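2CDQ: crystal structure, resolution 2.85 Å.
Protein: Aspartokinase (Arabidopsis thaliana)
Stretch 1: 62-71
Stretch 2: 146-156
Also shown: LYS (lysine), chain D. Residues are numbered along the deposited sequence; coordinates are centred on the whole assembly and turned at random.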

ATOM      1  N   VAL A  62     -36.487  -4.227 -12.251  1.00 59.08           N
ATOM      2  CA  VAL A  62     -35.240  -4.017 -12.971  1.00 58.19           C
ATOM      3  C   VAL A  62     -34.702  -5.375 -13.380  1.00 57.50           C
ATOM      4  O   VAL A  62     -34.407  -6.216 -12.524  1.00 57.46           O
ATOM      5  CB  VAL A  62     -34.188  -3.280 -12.102  1.00 58.17           C
ATOM      6  CG1 VAL A  62     -32.877  -3.123 -12.859  1.00 58.29           C
ATOM      7  CG2 VAL A  62     -34.700  -1.918 -11.688  1.00 58.20           C
ATOM      8  N   LEU A  63     -34.577  -5.590 -14.686  1.00 56.64           N
ATOM      9  CA  LEU A  63     -34.084  -6.866 -15.199  1.00 55.93           C
ATOM     10  C   LEU A  63     -32.717  -6.776 -15.850  1.00 55.99           C
ATOM     11  O   LEU A  63     -32.430  -5.846 -16.605  1.00 55.70           O
ATOM     12  CB  LEU A  63     -35.065  -7.484 -16.199  1.00 55.40           C
ATOM     13  CG  LEU A  63     -36.429  -7.970 -15.725  1.00 53.92           C
ATOM     14  CD1 LEU A  63     -37.106  -8.667 -16.877  1.00 52.51           C
ATOM     15  CD2 LEU A  63     -36.309  -8.903 -14.533  1.00 53.52           C
ATOM     16  N   SER A  64     -31.887  -7.770 -15.549  1.00 56.25           N
ATOM     17  CA  SER A  64     -30.668  -8.027 -16.304  1.00 56.79           C
ATOM     18  C   SER A  64     -31.017  -8.764 -17.600  1.00 56.85           C
ATOM     19  O   SER A  64     -32.190  -9.021 -17.868  1.00 57.01           O
ATOM     20  CB  SER A  64     -29.712  -8.867 -15.464  1.00 56.80           C
ATOM     21  OG  SER A  64     -29.273  -8.140 -14.331  1.00 58.16           O
ATOM     22  N   ALA A  65     -30.009  -9.099 -18.403  1.00 56.88           N
ATOM     23  CA  ALA A  65     -30.214  -9.923 -19.591  1.00 57.14           C
ATOM     24  C   ALA A  65     -30.427 -11.372 -19.166  1.00 57.49           C
ATOM     25  O   ALA A  65     -30.058 -11.746 -18.053  1.00 57.68           O
ATOM     26  CB  ALA A  65     -29.025  -9.813 -20.511  1.00 56.94           C
ATOM     27  N   MET A  66     -31.020 -12.183 -20.040  1.00 57.97           N
ATOM     28  CA  MET A  66     -31.271 -13.603 -19.739  1.00 58.33           C
ATOM     29  C   MET A  66     -29.966 -14.360 -19.525  1.00 58.62           C
ATOM     30  O   MET A  66     -29.148 -14.483 -20.439  1.00 58.71           O
ATOM     31  CB  MET A  66     -32.107 -14.273 -20.836  1.00 58.46           C
ATOM     32  CG  MET A  66     -33.523 -13.720 -20.975  1.00 58.40           C
ATOM     33  SD  MET A  66     -34.587 -14.760 -21.989  1.00 59.71           S
ATOM     34  CE  MET A  66     -34.896 -16.136 -20.879  1.00 58.42           C
ATOM     35  N   GLY A  67     -29.791 -14.853 -18.304  1.00 58.94           N
ATOM     36  CA  GLY A  67     -28.542 -15.448 -17.827  1.00 59.45           C
ATOM     37  C   GLY A  67     -27.485 -15.794 -18.845  1.00 59.84           C
ATOM     38  O   GLY A  67     -27.635 -16.737 -19.626  1.00 59.95           O
ATOM     39  N   LYS A  68     -26.407 -15.026 -18.823  1.00 60.36           N
ATOM     40  CA  LYS A  68     -25.233 -15.278 -19.670  1.00 61.32           C
ATOM     41  C   LYS A  68     -25.353 -14.801 -21.128  1.00 61.50           C
ATOM     42  O   LYS A  68     -24.418 -15.000 -21.918  1.00 61.69           O
ATOM     43  CB  LYS A  68     -24.786 -16.751 -19.610  1.00 61.22           C
ATOM     44  CG  LYS A  68     -24.082 -17.124 -18.327  1.00 62.82           C
ATOM     45  CD  LYS A  68     -23.596 -18.564 -18.378  1.00 66.70           C
ATOM     46  CE  LYS A  68     -23.527 -19.192 -16.980  1.00 71.56           C
ATOM     47  NZ  LYS A  68     -22.656 -18.415 -16.035  1.00 74.00           N
ATOM     48  N   THR A  69     -26.472 -14.172 -21.490  1.00 61.46           N
ATOM     49  CA  THR A  69     -26.572 -13.594 -22.830  1.00 61.64           C
ATOM     50  C   THR A  69     -25.650 -12.386 -22.963  1.00 61.46           C
ATOM     51  O   THR A  69     -25.045 -12.194 -24.012  1.00 61.53           O
ATOM     52  CB  THR A  69     -28.018 -13.246 -23.263  1.00 61.77           C
ATOM     53  OG1 THR A  69     -28.683 -12.522 -22.225  1.00 62.77           O
ATOM     54  CG2 THR A  69     -28.800 -14.504 -23.547  1.00 61.64           C
ATOM     55  N   THR A  70     -25.520 -11.599 -21.897  1.00 61.39           N
ATOM     56  CA  THR A  70     -24.586 -10.471 -21.892  1.00 61.64           C
ATOM     57  C   THR A  70     -23.186 -10.933 -22.263  1.00 61.83           C
ATOM     58  O   THR A  70     -22.554 -10.364 -23.147  1.00 62.19           O
ATOM     59  CB  THR A  70     -24.553  -9.730 -20.540  1.00 61.61           C
ATOM     60  OG1 THR A  70     -25.753  -8.960 -20.390  1.00 61.96           O
ATOM     61  CG2 THR A  70     -23.362  -8.783 -20.457  1.00 61.47           C
ATOM     62  N   ASN A  71     -22.708 -11.979 -21.605  1.00 62.14           N
ATOM     63  CA  ASN A  71     -21.393 -12.506 -21.919  1.00 62.27           C
ATOM     64  C   ASN A  71     -21.333 -13.080 -23.327  1.00 61.95           C
ATOM     65  O   ASN A  71     -20.320 -12.950 -24.013  1.00 61.90           O
ATOM     66  CB  ASN A  71     -20.958 -13.553 -20.897  1.00 62.54           C
ATOM     67  CG  ASN A  71     -19.457 -13.611 -20.744  1.00 63.51           C
ATOM     68  OD1 ASN A  71     -18.818 -14.589 -21.130  1.00 65.17           O
ATOM     69  ND2 ASN A  71     -18.879 -12.541 -20.205  1.00 64.29           N
ATOM     70  N   PHE A 146     -28.702  -5.175 -26.417  1.00 60.31           N
ATOM     71  CA  PHE A 146     -29.671  -6.157 -26.895  1.00 60.34           C
ATOM     72  C   PHE A 146     -30.101  -7.121 -25.804  1.00 60.31           C
ATOM     73  O   PHE A 146     -31.248  -7.552 -25.770  1.00 60.46           O
ATOM     74  CB  PHE A 146     -29.093  -6.939 -28.067  1.00 60.36           C
ATOM     75  CG  PHE A 146     -29.163  -6.204 -29.366  1.00 60.37           C
ATOM     76  CD1 PHE A 146     -30.238  -6.390 -30.223  1.00 59.97           C
ATOM     77  CD2 PHE A 146     -28.158  -5.320 -29.734  1.00 60.29           C
ATOM     78  CE1 PHE A 146     -30.305  -5.718 -31.424  1.00 59.92           C
ATOM     79  CE2 PHE A 146     -28.224  -4.638 -30.933  1.00 60.22           C
ATOM     80  CZ  PHE A 146     -29.299  -4.837 -31.780  1.00 60.12           C
ATOM     81  N   GLY A 147     -29.172  -7.449 -24.915  1.00 60.22           N
ATOM     82  CA  GLY A 147     -29.448  -8.363 -23.823  1.00 60.23           C
ATOM     83  C   GLY A 147     -30.659  -7.963 -23.016  1.00 60.12           C
ATOM     84  O   GLY A 147     -31.656  -8.676 -23.004  1.00 60.17           O
ATOM     85  N   GLU A 148     -30.570  -6.816 -22.353  1.00 60.25           N
ATOM     86  CA  GLU A 148     -31.649  -6.317 -21.499  1.00 60.37           C
ATOM     87  C   GLU A 148     -32.855  -5.864 -22.310  1.00 60.24           C
ATOM     88  O   GLU A 148     -33.984  -5.908 -21.823  1.00 60.46           O
ATOM     89  CB  GLU A 148     -31.163  -5.170 -20.608  1.00 60.46           C
ATOM     90  CG  GLU A 148     -30.118  -5.564 -19.567  1.00 61.29           C
ATOM     91  CD  GLU A 148     -28.730  -5.791 -20.158  1.00 62.68           C
ATOM     92  OE1 GLU A 148     -27.861  -6.318 -19.435  1.00 63.73           O
ATOM     93  OE2 GLU A 148     -28.500  -5.450 -21.338  1.00 63.09           O
ATOM     94  N   CYS A 149     -32.616  -5.433 -23.546  1.00 59.99           N
ATOM     95  CA  CYS A 149     -33.708  -5.046 -24.431  1.00 59.88           C
ATOM     96  C   CYS A 149     -34.600  -6.232 -24.768  1.00 59.56           C
ATOM     97  O   CYS A 149     -35.825  -6.098 -24.811  1.00 59.67           O
ATOM     98  CB  CYS A 149     -33.177  -4.392 -25.699  1.00 59.95           C
ATOM     99  SG  CYS A 149     -32.550  -2.740 -25.395  1.00 60.91           S
ATOM    100  N   LEU A 150     -33.980  -7.388 -25.002  1.00 59.03           N
ATOM    101  CA  LEU A 150     -34.713  -8.622 -25.211  1.00 58.40           C
ATOM    102  C   LEU A 150     -35.372  -9.047 -23.907  1.00 58.51           C
ATOM    103  O   LEU A 150     -36.591  -9.228 -23.838  1.00 58.52           O
ATOM    104  CB  LEU A 150     -33.776  -9.712 -25.705  1.00 57.90           C
ATOM    105  CG  LEU A 150     -33.318  -9.619 -27.152  1.00 57.59           C
ATOM    106  CD1 LEU A 150     -32.088 -10.481 -27.341  1.00 57.76           C
ATOM    107  CD2 LEU A 150     -34.416 -10.046 -28.102  1.00 57.67           C
ATOM    108  N   SER A 151     -34.549  -9.174 -22.871  1.00 58.56           N
ATOM    109  CA  SER A 151     -34.968  -9.639 -21.558  1.00 58.61           C
ATOM    110  C   SER A 151     -36.249  -8.970 -21.063  1.00 58.43           C
ATOM    111  O   SER A 151     -37.247  -9.646 -20.810  1.00 58.49           O
ATOM    112  CB  SER A 151     -33.838  -9.409 -20.565  1.00 58.64           C
ATOM    113  OG  SER A 151     -34.228  -9.807 -19.268  1.00 60.22           O
ATOM    114  N   THR A 152     -36.214  -7.646 -20.931  1.00 58.25           N
ATOM    115  CA  THR A 152     -37.366  -6.884 -20.448  1.00 57.93           C
ATOM    116  C   THR A 152     -38.628  -7.074 -21.296  1.00 57.91           C
ATOM    117  O   THR A 152     -39.717  -7.240 -20.744  1.00 58.04           O
ATOM    118  CB  THR A 152     -37.057  -5.374 -20.319  1.00 57.94           C
ATOM    119  OG1 THR A 152     -36.341  -4.918 -21.477  1.00 57.24           O
ATOM    120  CG2 THR A 152     -36.233  -5.115 -19.076  1.00 57.79           C
ATOM    121  N   ARG A 153     -38.469  -7.057 -22.623  1.00 57.61           N
ATOM    122  CA  ARG A 153     -39.599  -7.179 -23.559  1.00 57.25           C
ATOM    123  C   ARG A 153     -40.327  -8.525 -23.475  1.00 57.00           C
ATOM    124  O   ARG A 153     -41.557  -8.578 -23.552  1.00 56.92           O
ATOM    125  CB  ARG A 153     -39.158  -6.894 -24.994  1.00 57.17           C
ATOM    126  CG  ARG A 153     -39.131  -5.418 -25.327  1.00 57.36           C
ATOM    127  CD  ARG A 153     -38.548  -5.148 -26.708  1.00 57.52           C
ATOM    128  NE  ARG A 153     -38.502  -3.716 -26.991  1.00 58.06           N
ATOM    129  CZ  ARG A 153     -37.588  -2.877 -26.509  1.00 59.39           C
ATOM    130  NH1 ARG A 153     -36.617  -3.307 -25.713  1.00 60.42           N
ATOM    131  NH2 ARG A 153     -37.639  -1.594 -26.826  1.00 60.25           N
ATOM    132  N   ILE A 154     -39.562  -9.602 -23.322  1.00 56.73           N
ATOM    133  CA  ILE A 154     -40.136 -10.924 -23.106  1.00 56.42           C
ATOM    134  C   ILE A 154     -40.954 -10.915 -21.815  1.00 56.77           C
ATOM    135  O   ILE A 154     -42.136 -11.271 -21.819  1.00 56.85           O
ATOM    136  CB  ILE A 154     -39.053 -12.029 -23.078  1.00 56.08           C
ATOM    137  CG1 ILE A 154     -38.507 -12.262 -24.487  1.00 55.90           C
ATOM    138  CG2 ILE A 154     -39.614 -13.320 -22.526  1.00 55.05           C
ATOM    139  CD1 ILE A 154     -37.229 -13.073 -24.554  1.00 55.88           C
ATOM    140  N   PHE A 155     -40.336 -10.472 -20.724  1.00 56.96           N
ATOM    141  CA  PHE A 155     -40.996 -10.504 -19.425  1.00 57.27           C
ATOM    142  C   PHE A 155     -42.241  -9.615 -19.380  1.00 57.29           C
ATOM    143  O   PHE A 155     -43.280 -10.027 -18.852  1.00 57.42           O
ATOM    144  CB  PHE A 155     -40.022 -10.144 -18.303  1.00 57.30           C
ATOM    145  CG  PHE A 155     -40.502 -10.537 -16.938  1.00 57.88           C
ATOM    146  CD1 PHE A 155     -40.521 -11.876 -16.551  1.00 58.77           C
ATOM    147  CD2 PHE A 155     -40.934  -9.575 -16.037  1.00 58.50           C
ATOM    148  CE1 PHE A 155     -40.970 -12.248 -15.285  1.00 59.18           C
ATOM    149  CE2 PHE A 155     -41.380  -9.936 -14.764  1.00 59.09           C
ATOM    150  CZ  PHE A 155     -41.400 -11.275 -14.389  1.00 59.08           C
ATOM    151  N   ALA A 156     -42.139  -8.413 -19.947  1.00 57.15           N
ATOM    152  CA  ALA A 156     -43.258  -7.474 -19.964  1.00 57.21           C
ATOM    153  C   ALA A 156     -44.457  -8.067 -20.703  1.00 57.17           C
ATOM    154  O   ALA A 156     -45.579  -8.065 -20.183  1.00 57.18           O
ATOM    155  CB  ALA A 156     -42.844  -6.152 -20.589  1.00 57.26           C
TER
HETATM  156  N   LYS D 601     -27.135  -7.840 -17.599  0.60 57.49           N
HETATM  157  CA  LYS D 601     -25.928  -8.614 -17.189  0.60 57.63           C
HETATM  158  C   LYS D 601     -26.293  -9.823 -16.305  0.60 57.67           C
HETATM  159  O   LYS D 601     -27.088 -10.671 -16.717  0.60 57.63           O
HETATM  160  CB  LYS D 601     -24.907  -7.691 -16.510  0.60 57.62           C
HETATM  161  CG  LYS D 601     -25.502  -6.730 -15.481  0.60 57.82           C
HETATM  162  CD  LYS D 601     -24.418  -6.050 -14.665  0.60 58.36           C
HETATM  163  CE  LYS D 601     -23.746  -7.019 -13.700  0.60 58.59           C
HETATM  164  NZ  LYS D 601     -22.672  -6.347 -12.920  0.60 58.59           N
HETATM  165  OXT LYS D 601     -25.827 -10.005 -15.175  0.60 57.64           O
HETATM  166  O   HOH W   1     -31.670 -11.399 -22.648  1.00 42.00           O

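How do the two backbones lie against each other? Stretch 1 leaves a strand at Val62 and Leu63, runs through a loop from Ser64 to Lys68, and enters a helix at Thr69, with Lys68 at the N-cap position. Stretch 2 is helical throughout. The loop comes nearest where the CA atoms of Ala65 and Glu148 are 4.3 Å apart, while the CA atoms of Leu63 and Thr152 stand 6.2 Å apart. So close an approach depends on Gly147: a CB at that position would lie 2.9 Å from Ala65 CB, a clash. Without one, Ala65 CB settles 3.5 Å from Gly147 C.

What ties the loop to the helix? The one direct hydrogen bond between the stretches runs from Ser151 OG to Ser64 O, at 2.6 Å. Ser151 points toward the loop with chi1 in the t well, and its hydroxyl meets a carbonyl that the loop leaves facing the helix. A water adds a second link: it accepts from Met66 N at 2.8 Å and donates to Gly147 O at 2.7 Å. Gly147 O also accepts the helical bond from Ser151 N, at 2.9 Å. Met66 O, in turn, holds the turn into the next helix, accepting from Thr69 N at 2.9 Å and from Thr69 OG1 at 2.7 Å.

Where do the apolar side chains meet? Leu63 gives up the most surface to the other stretch, and points toward it. Leu63 CD1 packs 3.6 Å from Phe155 CB, and Leu63 CB lies 3.9 Å from Thr152 CG2. The hydroxyl of Thr152 is occupied within its own helix, where OG1 donates to Glu148 O at 2.6 Å, leaving the methyl to meet the leucine. Further along the loop, Met66 SD reaches to 4.1 Å from Ile154 CD1, a looser apolar contact.

What does Glu148 do in the contact? Its CA-to-CB bond points sideways, but the end of the side chain comes nearer to the loop, and Glu148 CG passes 3.8 Å from Leu63 O. The carboxylate then reaches the bound lysine, whose N donates to Glu148 OE1 in a very short hydrogen bond of 2.5 Å. Stretch 1 lines the same site: Thr70 OG1, from the start of its helix, lies 3.2 Å from the ligand's CA and 3.5 Å from Glu148 OE1, while Ser64 CB, in the loop, is 3.4 Å from the ligand's O. Both stretches therefore touch the lysine, at a place where they also touch each other.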